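Local coordinates for early 35 kDa protein (Autographa californica nucleopolyhedrovirus, PDB 1I3S) that inhibits caspases of the infected insect host, thereby blocking the apoptotic response to viral infection, and also suppresses antiviral RNA interference, at residues R65-P70 and D194-V199. The protein carries 1 engineered substitution. Residues are numbered along the deposited sequence; the frame is centred on the assembly and turned at random.
Sequences RIKSKP and DVVAYV. Engineered in segment 65-70: Pro70 (natural residue Val).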
ATOM      1  N   ARG A  65       2.704 -11.424 -10.036  1.00 33.40           N
ATOM      2  CA  ARG A  65       4.062 -11.067 -10.422  1.00 34.50           C
ATOM      3  C   ARG A  65       4.588 -10.028  -9.457  1.00 33.49           C
ATOM      4  O   ARG A  65       5.657 -10.232  -8.849  1.00 35.42           O
ATOM      5  CB  ARG A  65       4.083 -10.546 -11.865  1.00 38.33           C
ATOM      6  CG  ARG A  65       4.176 -11.654 -12.918  1.00 45.94           C
ATOM      7  CD  ARG A  65       3.761 -11.234 -14.363  1.00 53.15           C
ATOM      8  NE  ARG A  65       4.173  -9.880 -14.772  1.00 59.16           N
ATOM      9  CZ  ARG A  65       5.325  -9.283 -14.444  1.00 61.19           C
ATOM     10  NH1 ARG A  65       6.218  -9.909 -13.681  1.00 61.55           N
ATOM     11  NH2 ARG A  65       5.595  -8.053 -14.893  1.00 61.62           N
ATOM     12  N   ILE A  66       3.852  -8.925  -9.273  1.00 31.17           N
ATOM     13  CA  ILE A  66       4.259  -7.815  -8.359  1.00 27.09           C
ATOM     14  C   ILE A  66       4.350  -8.223  -6.949  1.00 26.92           C
ATOM     15  O   ILE A  66       5.339  -7.935  -6.278  1.00 26.41           O
ATOM     16  CB  ILE A  66       3.273  -6.646  -8.425  1.00 26.61           C
ATOM     17  CG1 ILE A  66       3.241  -6.082  -9.838  1.00 24.65           C
ATOM     18  CG2 ILE A  66       3.669  -5.551  -7.437  1.00 23.12           C
ATOM     19  CD1 ILE A  66       1.966  -5.355 -10.123  1.00 23.50           C
ATOM     20  N   LYS A  67       3.317  -8.887  -6.454  1.00 27.84           N
ATOM     21  CA  LYS A  67       3.292  -9.354  -5.041  1.00 27.81           C
ATOM     22  C   LYS A  67       4.436 -10.248  -4.641  1.00 29.29           C
ATOM     23  O   LYS A  67       4.946 -10.183  -3.505  1.00 32.18           O
ATOM     24  CB  LYS A  67       1.984 -10.079  -4.784  1.00 24.88           C
ATOM     25  CG  LYS A  67       1.848 -10.661  -3.399  1.00 24.14           C
ATOM     26  CD  LYS A  67       0.476 -11.275  -3.218  1.00 21.09           C
ATOM     27  CE  LYS A  67       0.496 -12.331  -2.125  1.00 21.28           C
ATOM     28  NZ  LYS A  67       0.894 -11.850  -0.788  1.00 19.39           N
ATOM     29  N   SER A  68       4.892 -11.080  -5.555  1.00 30.12           N
ATOM     30  CA  SER A  68       5.953 -12.030  -5.229  1.00 30.20           C
ATOM     31  C   SER A  68       7.207 -11.383  -4.844  1.00 30.15           C
ATOM     32  O   SER A  68       7.960 -11.917  -4.032  1.00 32.43           O
ATOM     33  CB  SER A  68       6.196 -12.944  -6.420  1.00 31.24           C
ATOM     34  OG  SER A  68       6.703 -12.185  -7.506  1.00 36.53           O
ATOM     35  N   LYS A  69       7.485 -10.228  -5.421  1.00 30.01           N
ATOM     36  CA  LYS A  69       8.740  -9.499  -5.116  1.00 28.12           C
ATOM     37  C   LYS A  69       8.928  -9.093  -3.682  1.00 26.85           C
ATOM     38  O   LYS A  69       9.964  -9.419  -3.068  1.00 26.87           O
ATOM     39  CB  LYS A  69       8.848  -8.291  -6.033  1.00 30.59           C
ATOM     40  CG  LYS A  69       9.660  -8.547  -7.291  1.00 34.53           C
ATOM     41  CD  LYS A  69       9.241  -9.796  -8.031  1.00 37.68           C
ATOM     42  CE  LYS A  69      10.266 -10.136  -9.111  1.00 38.68           C
ATOM     43  NZ  LYS A  69      10.177 -11.576  -9.487  1.00 42.38           N
ATOM     44  N   PRO A  70       7.984  -8.337  -3.103  1.00 26.63           N
ATOM     45  CA  PRO A  70       8.207  -7.982  -1.700  1.00 27.36           C
ATOM     46  C   PRO A  70       8.108  -9.238  -0.853  1.00 29.10           C
ATOM     47  O   PRO A  70       8.923  -9.430   0.108  1.00 28.57           O
ATOM     48  CB  PRO A  70       7.067  -7.009  -1.392  1.00 27.48           C
ATOM     49  CG  PRO A  70       6.739  -6.434  -2.729  1.00 27.16           C
ATOM     50  CD  PRO A  70       6.824  -7.615  -3.648  1.00 25.19           C
ATOM     51  N   ASP A 194      -2.774  -4.255   5.197  1.00 23.90           N
ATOM     52  CA  ASP A 194      -2.512  -5.485   4.448  1.00 23.10           C
ATOM     53  C   ASP A 194      -2.226  -5.019   3.069  1.00 20.64           C
ATOM     54  O   ASP A 194      -3.110  -4.976   2.197  1.00 18.96           O
ATOM     55  CB  ASP A 194      -3.680  -6.468   4.476  1.00 22.72           C
ATOM     56  CG  ASP A 194      -3.278  -7.836   3.931  1.00 26.72           C
ATOM     57  OD1 ASP A 194      -2.049  -8.077   3.773  1.00 25.98           O
ATOM     58  OD2 ASP A 194      -4.178  -8.670   3.665  1.00 29.24           O
ATOM     59  N   VAL A 195      -0.975  -4.627   2.871  1.00 19.63           N
ATOM     60  CA  VAL A 195      -0.492  -4.105   1.583  1.00 19.34           C
ATOM     61  C   VAL A 195       0.950  -4.494   1.427  1.00 19.03           C
ATOM     62  O   VAL A 195       1.666  -4.629   2.432  1.00 18.50           O
ATOM     63  CB  VAL A 195      -0.644  -2.536   1.560  1.00 20.51           C
ATOM     64  CG1 VAL A 195       0.115  -1.923   2.716  1.00 18.28           C
ATOM     65  CG2 VAL A 195      -0.151  -1.957   0.258  1.00 18.25           C
ATOM     66  N   VAL A 196       1.369  -4.764   0.187  1.00 19.05           N
ATOM     67  CA  VAL A 196       2.796  -5.077  -0.159  1.00 18.45           C
ATOM     68  C   VAL A 196       3.087  -4.104  -1.239  1.00 19.27           C
ATOM     69  O   VAL A 196       2.168  -3.717  -2.017  1.00 18.17           O
ATOM     70  CB  VAL A 196       3.048  -6.484  -0.754  1.00 16.22           C
ATOM     71  CG1 VAL A 196       3.024  -7.514   0.314  1.00 17.80           C
ATOM     72  CG2 VAL A 196       2.049  -6.774  -1.815  1.00 19.19           C
ATOM     73  N   ALA A 197       4.341  -3.676  -1.343  1.00 19.27           N
ATOM     74  CA  ALA A 197       4.672  -2.687  -2.373  1.00 19.60           C
ATOM     75  C   ALA A 197       6.029  -2.838  -2.913  1.00 21.06           C
ATOM     76  O   ALA A 197       6.938  -3.415  -2.264  1.00 21.38           O
ATOM     77  CB  ALA A 197       4.486  -1.281  -1.818  1.00 17.80           C
ATOM     78  N   TYR A 198       6.191  -2.331  -4.127  1.00 22.03           N
ATOM     79  CA  TYR A 198       7.474  -2.354  -4.836  1.00 22.99           C
ATOM     80  C   TYR A 198       7.638  -0.988  -5.428  1.00 23.49           C
ATOM     81  O   TYR A 198       6.852  -0.551  -6.311  1.00 25.40           O
ATOM     82  CB  TYR A 198       7.435  -3.429  -5.909  1.00 23.01           C
ATOM     83  CG  TYR A 198       8.686  -3.514  -6.716  1.00 24.68           C
ATOM     84  CD1 TYR A 198       9.025  -2.504  -7.626  1.00 24.10           C
ATOM     85  CD2 TYR A 198       9.541  -4.617  -6.591  1.00 25.02           C
ATOM     86  CE1 TYR A 198      10.194  -2.598  -8.397  1.00 26.26           C
ATOM     87  CE2 TYR A 198      10.705  -4.721  -7.342  1.00 25.75           C
ATOM     88  CZ  TYR A 198      11.029  -3.710  -8.238  1.00 27.35           C
ATOM     89  OH  TYR A 198      12.222  -3.787  -8.921  1.00 32.88           O
ATOM     90  N   VAL A 199       8.627  -0.257  -4.944  1.00 22.39           N
ATOM     91  CA  VAL A 199       8.864   1.121  -5.439  1.00 20.92           C
ATOM     92  C   VAL A 199      10.296   1.239  -5.846  1.00 21.83           C
ATOM     93  O   VAL A 199      11.188   1.143  -4.969  1.00 22.33           O
ATOM     94  CB  VAL A 199       8.569   2.182  -4.304  1.00 20.83           C
ATOM     95  CG1 VAL A 199       8.771   3.593  -4.818  1.00 18.85           C
ATOM     96  CG2 VAL A 199       7.138   2.048  -3.797  1.00 18.96           C
TER
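Pro70, an engineered residue standing where the natural chain has valine, lies over the strand between Val196 and Tyr198. Its CB points toward the strand and meets CB of Val196 at 4.1 Å. One atom further on, Pro70 CG sits beside the backbone oxygen of Ala197 and about 4.4 Å from CB of Tyr198, so CB and CG together touch three successive strand residues. No hydrogen bond joins helix and strand here; the contact is made by carbon packing, with the Ala197 carbonyl oxygen nearest the CG corner of the ring.

Lys69 can be followed outward. Its CB reaches CD2 of the Tyr198 ring at 3.8 Å, approaching obliquely; CG keeps to the same pair of ring carbons, 4.0 Å from Tyr198 CE2; the chain then bends at chi2 (50°), and CD, CE and NZ lead away from the strand. Lysine and tyrosine thus run side by side in the same direction. The tyrosine is placed for this by a CG anti to its own backbone N (chi1 179°), which swings the ring out beside the Lys69 side chain, roughly across the helix.

On the other side of Pro70, Lys67, extended as far as CE, touches Val196 through CG, 4.2 Å from CG2 of the valine. Its ammonium group passes on to a salt bridge with Asp71, one residue beyond the proline. Ile66 turns to the neighbouring strand 13-21, touching Ile14, which also packs on Val196.

The short axes cross at 90° and approach to 7.2 Å. Alternate residues Val196 and Tyr198 present their side chains to the helix, whereas Ala197 points away from the helix and touches Val279 of the adjacent strand 276-282. This is helix-on-sheet packing: helix 61-75 lies across strand 191-200 in the large mixed sheet of p35.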